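Local coordinates for helicase of the snf2/rad54 family (Sulfolobus solfataricus, PDB 1Z5Z), which probably serves as the C-terminal half of a SWI2/SNF2-type ATPase motor that couples ATP hydrolysis to movement along double-stranded DNA, at residues M44-A47 against E48-L52; L69-L72 against L73-Q77. One frame throughout, in Å; residues are numbered along the deposited sequence.

Contact 1 (M44-A47 against E48-L52); sequences MYKA and EVENL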
loop_
_atom_site.group_PDB
_atom_site.type_symbol
_atom_site.label_atom_id
_atom_site.label_comp_id
_atom_site.label_asym_id
_atom_site.label_seq_id
_atom_site.Cartn_x
_atom_site.Cartn_y
_atom_site.Cartn_z
ATOM N N MET A 44 -14.375 4.660 -8.264
ATOM C CA MET A 44 -14.469 5.011 -6.841
ATOM C C MET A 44 -13.479 6.127 -6.525
ATOM O O MET A 44 -13.797 7.092 -5.825
ATOM C CB MET A 44 -14.169 3.785 -5.975
ATOM C CG MET A 44 -15.256 2.740 -5.984
ATOM S SD MET A 44 -14.642 1.191 -5.349
ATOM C CE MET A 44 -14.661 1.486 -3.578
ATOM N N TYR A 45 -12.275 6.001 -7.071
ATOM C CA TYR A 45 -11.235 6.999 -6.845
ATOM C C TYR A 45 -11.736 8.367 -7.290
ATOM O O TYR A 45 -11.610 9.364 -6.572
ATOM C CB TYR A 45 -9.973 6.644 -7.645
ATOM C CG TYR A 45 -8.769 7.523 -7.308
ATOM C CD1 TYR A 45 -7.737 7.039 -6.481
ATOM C CD2 TYR A 45 -8.652 8.819 -7.802
ATOM C CE1 TYR A 45 -6.615 7.830 -6.163
ATOM C CE2 TYR A 45 -7.521 9.619 -7.484
ATOM C CZ TYR A 45 -6.513 9.101 -6.660
ATOM O OH TYR A 45 -5.391 9.840 -6.348
ATOM N N LYS A 46 -12.307 8.420 -8.489
ATOM C CA LYS A 46 -12.799 9.682 -9.021
ATOM C C LYS A 46 -13.932 10.300 -8.188
ATOM O O LYS A 46 -13.932 11.499 -7.910
ATOM C CB LYS A 46 -13.253 9.500 -10.484
ATOM C CG LYS A 46 -13.495 10.844 -11.201
ATOM C CD LYS A 46 -13.694 10.641 -12.692
ATOM C CE LYS A 46 -14.067 11.947 -13.399
ATOM N NZ LYS A 46 -14.651 11.620 -14.753
ATOM N N ALA A 47 -14.880 9.483 -7.770
ATOM C CA ALA A 47 -15.982 9.996 -6.986
ATOM C C ALA A 47 -15.495 10.679 -5.729
ATOM O O ALA A 47 -15.896 11.806 -5.427
ATOM C CB ALA A 47 -16.931 8.870 -6.636
ATOM N N GLU A 48 -14.621 10.003 -4.986
ATOM C CA GLU A 48 -14.091 10.534 -3.734
ATOM C C GLU A 48 -13.299 11.822 -3.964
ATOM O O GLU A 48 -13.309 12.742 -3.126
ATOM C CB GLU A 48 -13.206 9.457 -3.069
ATOM C CG GLU A 48 -12.566 9.850 -1.744
ATOM C CD GLU A 48 -13.579 10.419 -0.713
ATOM O OE1 GLU A 48 -14.726 9.936 -0.666
ATOM O OE2 GLU A 48 -13.214 11.350 0.044
ATOM N N VAL A 49 -12.603 11.909 -5.093
ATOM C CA VAL A 49 -11.842 13.125 -5.354
ATOM C C VAL A 49 -12.823 14.263 -5.640
ATOM O O VAL A 49 -12.582 15.413 -5.260
ATOM C CB VAL A 49 -10.844 12.945 -6.557
ATOM C CG1 VAL A 49 -10.445 14.325 -7.112
ATOM C CG2 VAL A 49 -9.593 12.144 -6.082
ATOM N N GLU A 50 -13.929 13.935 -6.306
ATOM C CA GLU A 50 -14.948 14.935 -6.618
ATOM C C GLU A 50 -15.673 15.337 -5.333
ATOM O O GLU A 50 -15.937 16.519 -5.104
ATOM C CB GLU A 50 -15.909 14.407 -7.696
ATOM C CG GLU A 50 -15.257 14.537 -9.065
ATOM C CD GLU A 50 -16.155 14.174 -10.224
ATOM O OE1 GLU A 50 -16.404 12.964 -10.429
ATOM O OE2 GLU A 50 -16.608 15.107 -10.939
ATOM N N ASN A 51 -15.954 14.367 -4.475
ATOM C CA ASN A 51 -16.583 14.696 -3.208
ATOM C C ASN A 51 -15.664 15.649 -2.409
ATOM O O ASN A 51 -16.115 16.678 -1.912
ATOM C CB ASN A 51 -16.908 13.417 -2.424
ATOM C CG ASN A 51 -18.103 12.643 -3.032
ATOM O OD1 ASN A 51 -18.951 13.226 -3.723
ATOM N ND2 ASN A 51 -18.177 11.339 -2.763
ATOM N N LEU A 52 -14.367 15.365 -2.319
ATOM C CA LEU A 52 -13.516 16.278 -1.573
ATOM C C LEU A 52 -13.579 17.704 -2.124
ATOM O O LEU A 52 -13.776 18.646 -1.360
ATOM C CB LEU A 52 -12.056 15.822 -1.559
ATOM C CG LEU A 52 -11.180 16.798 -0.765
ATOM C CD1 LEU A 52 -11.705 16.819 0.677
ATOM C CD2 LEU A 52 -9.712 16.399 -0.790
#
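Tyr45 and Val49, one helical turn apart, make the apolar side-chain contact: CE2 of the ring lies 3.6 Å from CG2 of Val49, which meets the ring obliquely. The ring gets there because Tyr45 CG stands anti to the backbone N (chi1 -172°), while Val49 CG2 points back toward the Tyr45 turn, 3.5 Å from Tyr45 O. The phenol end is fixed elsewhere, its OH hydrogen-bonded to Ile264 O and Leu226 N. On the outer side Lys46 meets the Glu50 carboxylate with its aliphatic chain rather than its ammonium. Lys46 CG is 3.7 Å from Glu50 OE1, but NZ stays 4.9 Å from that oxygen, so any attraction is probably modest. Asn51 folds its amide back over the preceding turn, bringing CG to 3.4 Å from Ala47 O, the same oxygen that accepts the Asn51 N-H at 2.7 Å. Glu48 bends at chi2 (51°) and turns its carboxylate out of the stretch, where OE2 is hydrogen-bonded to Thr71 OG1. Glu48 N-H bonds Met44 O nearly straight (175°), the i to i+4 bond of an alpha-helix; with Tyr45, Val49 and Leu52 buried and Ala47, Glu50 and Asn51 exposed, helix 39-55 is amphipathic and packs on helices 61-78 and 257-264.

Contact 2 (L69-L72 against L73-Q77); sequences LSTL and LKLKQ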
loop_
_atom_site.group_PDB
_atom_site.type_symbol
_atom_site.label_atom_id
_atom_site.label_comp_id
_atom_site.label_asym_id
_atom_site.label_seq_id
_atom_site.Cartn_x
_atom_site.Cartn_y
_atom_site.Cartn_z
ATOM N N LEU A 69 -7.646 14.683 5.325
ATOM C CA LEU A 69 -7.218 13.409 5.919
ATOM C C LEU A 69 -8.146 12.253 5.611
ATOM O O LEU A 69 -7.699 11.167 5.230
ATOM C CB LEU A 69 -7.021 13.549 7.440
ATOM C CG LEU A 69 -5.643 14.157 7.722
ATOM C CD1 LEU A 69 -5.329 14.182 9.231
ATOM C CD2 LEU A 69 -4.591 13.327 7.009
ATOM N N SER A 70 -9.440 12.466 5.767
ATOM C CA SER A 70 -10.399 11.416 5.453
ATOM C C SER A 70 -10.351 11.043 3.972
ATOM O O SER A 70 -10.419 9.858 3.623
ATOM C CB SER A 70 -11.814 11.859 5.797
ATOM O OG SER A 70 -11.930 11.975 7.198
ATOM N N THR A 71 -10.251 12.032 3.086
ATOM C CA THR A 71 -10.201 11.677 1.678
ATOM C C THR A 71 -8.928 10.858 1.415
ATOM O O THR A 71 -8.996 9.814 0.793
ATOM C CB THR A 71 -10.249 12.919 0.759
ATOM O OG1 THR A 71 -11.501 13.584 0.943
ATOM C CG2 THR A 71 -10.172 12.502 -0.734
ATOM N N LEU A 72 -7.781 11.315 1.886
ATOM C CA LEU A 72 -6.524 10.596 1.678
ATOM C C LEU A 72 -6.640 9.134 2.093
ATOM O O LEU A 72 -6.200 8.212 1.393
ATOM C CB LEU A 72 -5.417 11.278 2.470
ATOM C CG LEU A 72 -4.538 12.229 1.660
ATOM C CD1 LEU A 72 -5.329 12.846 0.498
ATOM C CD2 LEU A 72 -3.940 13.262 2.577
ATOM N N LEU A 73 -7.287 8.911 3.227
ATOM C CA LEU A 73 -7.463 7.568 3.733
ATOM C C LEU A 73 -8.278 6.727 2.761
ATOM O O LEU A 73 -7.897 5.595 2.426
ATOM C CB LEU A 73 -8.174 7.609 5.091
ATOM C CG LEU A 73 -8.501 6.255 5.730
ATOM C CD1 LEU A 73 -7.217 5.455 5.925
ATOM C CD2 LEU A 73 -9.219 6.469 7.091
ATOM N N LYS A 74 -9.431 7.242 2.335
ATOM C CA LYS A 74 -10.245 6.467 1.419
ATOM C C LYS A 74 -9.538 6.164 0.087
ATOM O O LYS A 74 -9.664 5.062 -0.443
ATOM C CB LYS A 74 -11.574 7.154 1.145
ATOM C CG LYS A 74 -12.638 6.949 2.232
ATOM C CD LYS A 74 -13.924 7.624 1.732
ATOM C CE LYS A 74 -15.116 7.405 2.629
ATOM N NZ LYS A 74 -16.208 8.315 2.165
ATOM N N LEU A 75 -8.835 7.142 -0.460
ATOM C CA LEU A 75 -8.115 6.944 -1.709
ATOM C C LEU A 75 -7.019 5.856 -1.548
ATOM O O LEU A 75 -6.823 5.029 -2.435
ATOM C CB LEU A 75 -7.475 8.245 -2.174
ATOM C CG LEU A 75 -8.422 9.430 -2.453
ATOM C CD1 LEU A 75 -7.567 10.652 -2.733
ATOM C CD2 LEU A 75 -9.352 9.133 -3.632
ATOM N N LYS A 76 -6.309 5.863 -0.420
ATOM C CA LYS A 76 -5.277 4.872 -0.204
ATOM C C LYS A 76 -5.901 3.517 -0.132
ATOM O O LYS A 76 -5.326 2.530 -0.604
ATOM C CB LYS A 76 -4.504 5.147 1.069
ATOM C CG LYS A 76 -3.567 6.349 1.037
ATOM C CD LYS A 76 -2.956 6.475 2.446
ATOM C CE LYS A 76 -2.005 7.643 2.607
ATOM N NZ LYS A 76 -1.614 7.754 4.079
ATOM N N GLN A 77 -7.101 3.439 0.440
ATOM C CA GLN A 77 -7.743 2.138 0.525
ATOM C C GLN A 77 -8.278 1.672 -0.830
ATOM O O GLN A 77 -8.180 0.502 -1.153
ATOM C CB GLN A 77 -8.879 2.171 1.543
ATOM C CG GLN A 77 -8.374 2.332 2.987
ATOM C CD GLN A 77 -9.546 2.497 3.969
ATOM O OE1 GLN A 77 -9.826 1.612 4.769
ATOM N NE2 GLN A 77 -10.248 3.619 3.869
#
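Thr71 and Leu75 lie side by side, pointing the same way from successive turns of the helix, and form the tight part of this contact. Thr71 CG2 is 3.8 Å from Leu75 CD1, and Leu75 CG comes within 3.3 Å of Thr71 O. That closeness follows from the leucine's first torsion (chi1 -60°), which sets CG beside its backbone N and therefore over the preceding turn. The same carbonyl oxygen accepts the Leu75 N-H at 3.0 Å in a nearly straight bond (172°), so one oxygen receives both a hydrogen bond and an aliphatic flank. Thr71 turns its methyl to the leucine and its OG1 toward helix 39-55. Leu75 also touches Tyr45, Glu48 and Val49 of that helix. Were Leu75 cut back to an alanine, Thr71 CG2 would probably face a gap, and Tyr45 and Val49 would lose a packing partner.

Lys76 uses its aliphatic part in a similar way, its CG 3.2 Å from Leu72 O, before the extended chain carries NZ to a salt bridge with Asp249. The more open side contrasts in having backbone bonds but little side-chain contact within the stretch. Ser70 and Lys74 are joined by Lys74 N to Ser70 O at 3.1 Å, yet the lysine chain runs away from the serine and its NZ forms a long, weak ion pair with Glu48. Leu73 likewise leads outward, while Gln77 NE2 returns to Leu73 O in a weak bond of 3.4 Å.

Helix 61-78 thus sets Leu75 against helix 39-55, Leu72 against Ile252 of helix 250-253, and Gln77 against helix 83-86, while Leu73 and Lys76 reach Phe121, just beyond strand 115-119 of the parallel sheet.

Overall arrangement
From the N terminus the chain leaves edge strand 29-35, enters helix 39-55 with contact 1, turns, and continues into helix 61-78 with contact 2. Both contacts lie within single helices and close no loop; they stand in series, neither nested nor crossed, with centres about 10 Å apart. Their connection runs between the helices: Leu52 CD1 packs 3.3 Å from Thr71 OG1, and Tyr45 O packs 3.7 Å from Leu75 CD2. Contact 1 also faces the late helix 257-264, whereas contact 2 reaches helix 250-253 and the loop just after strand 115-119. Together they tie early and late helices to each other and to that loop.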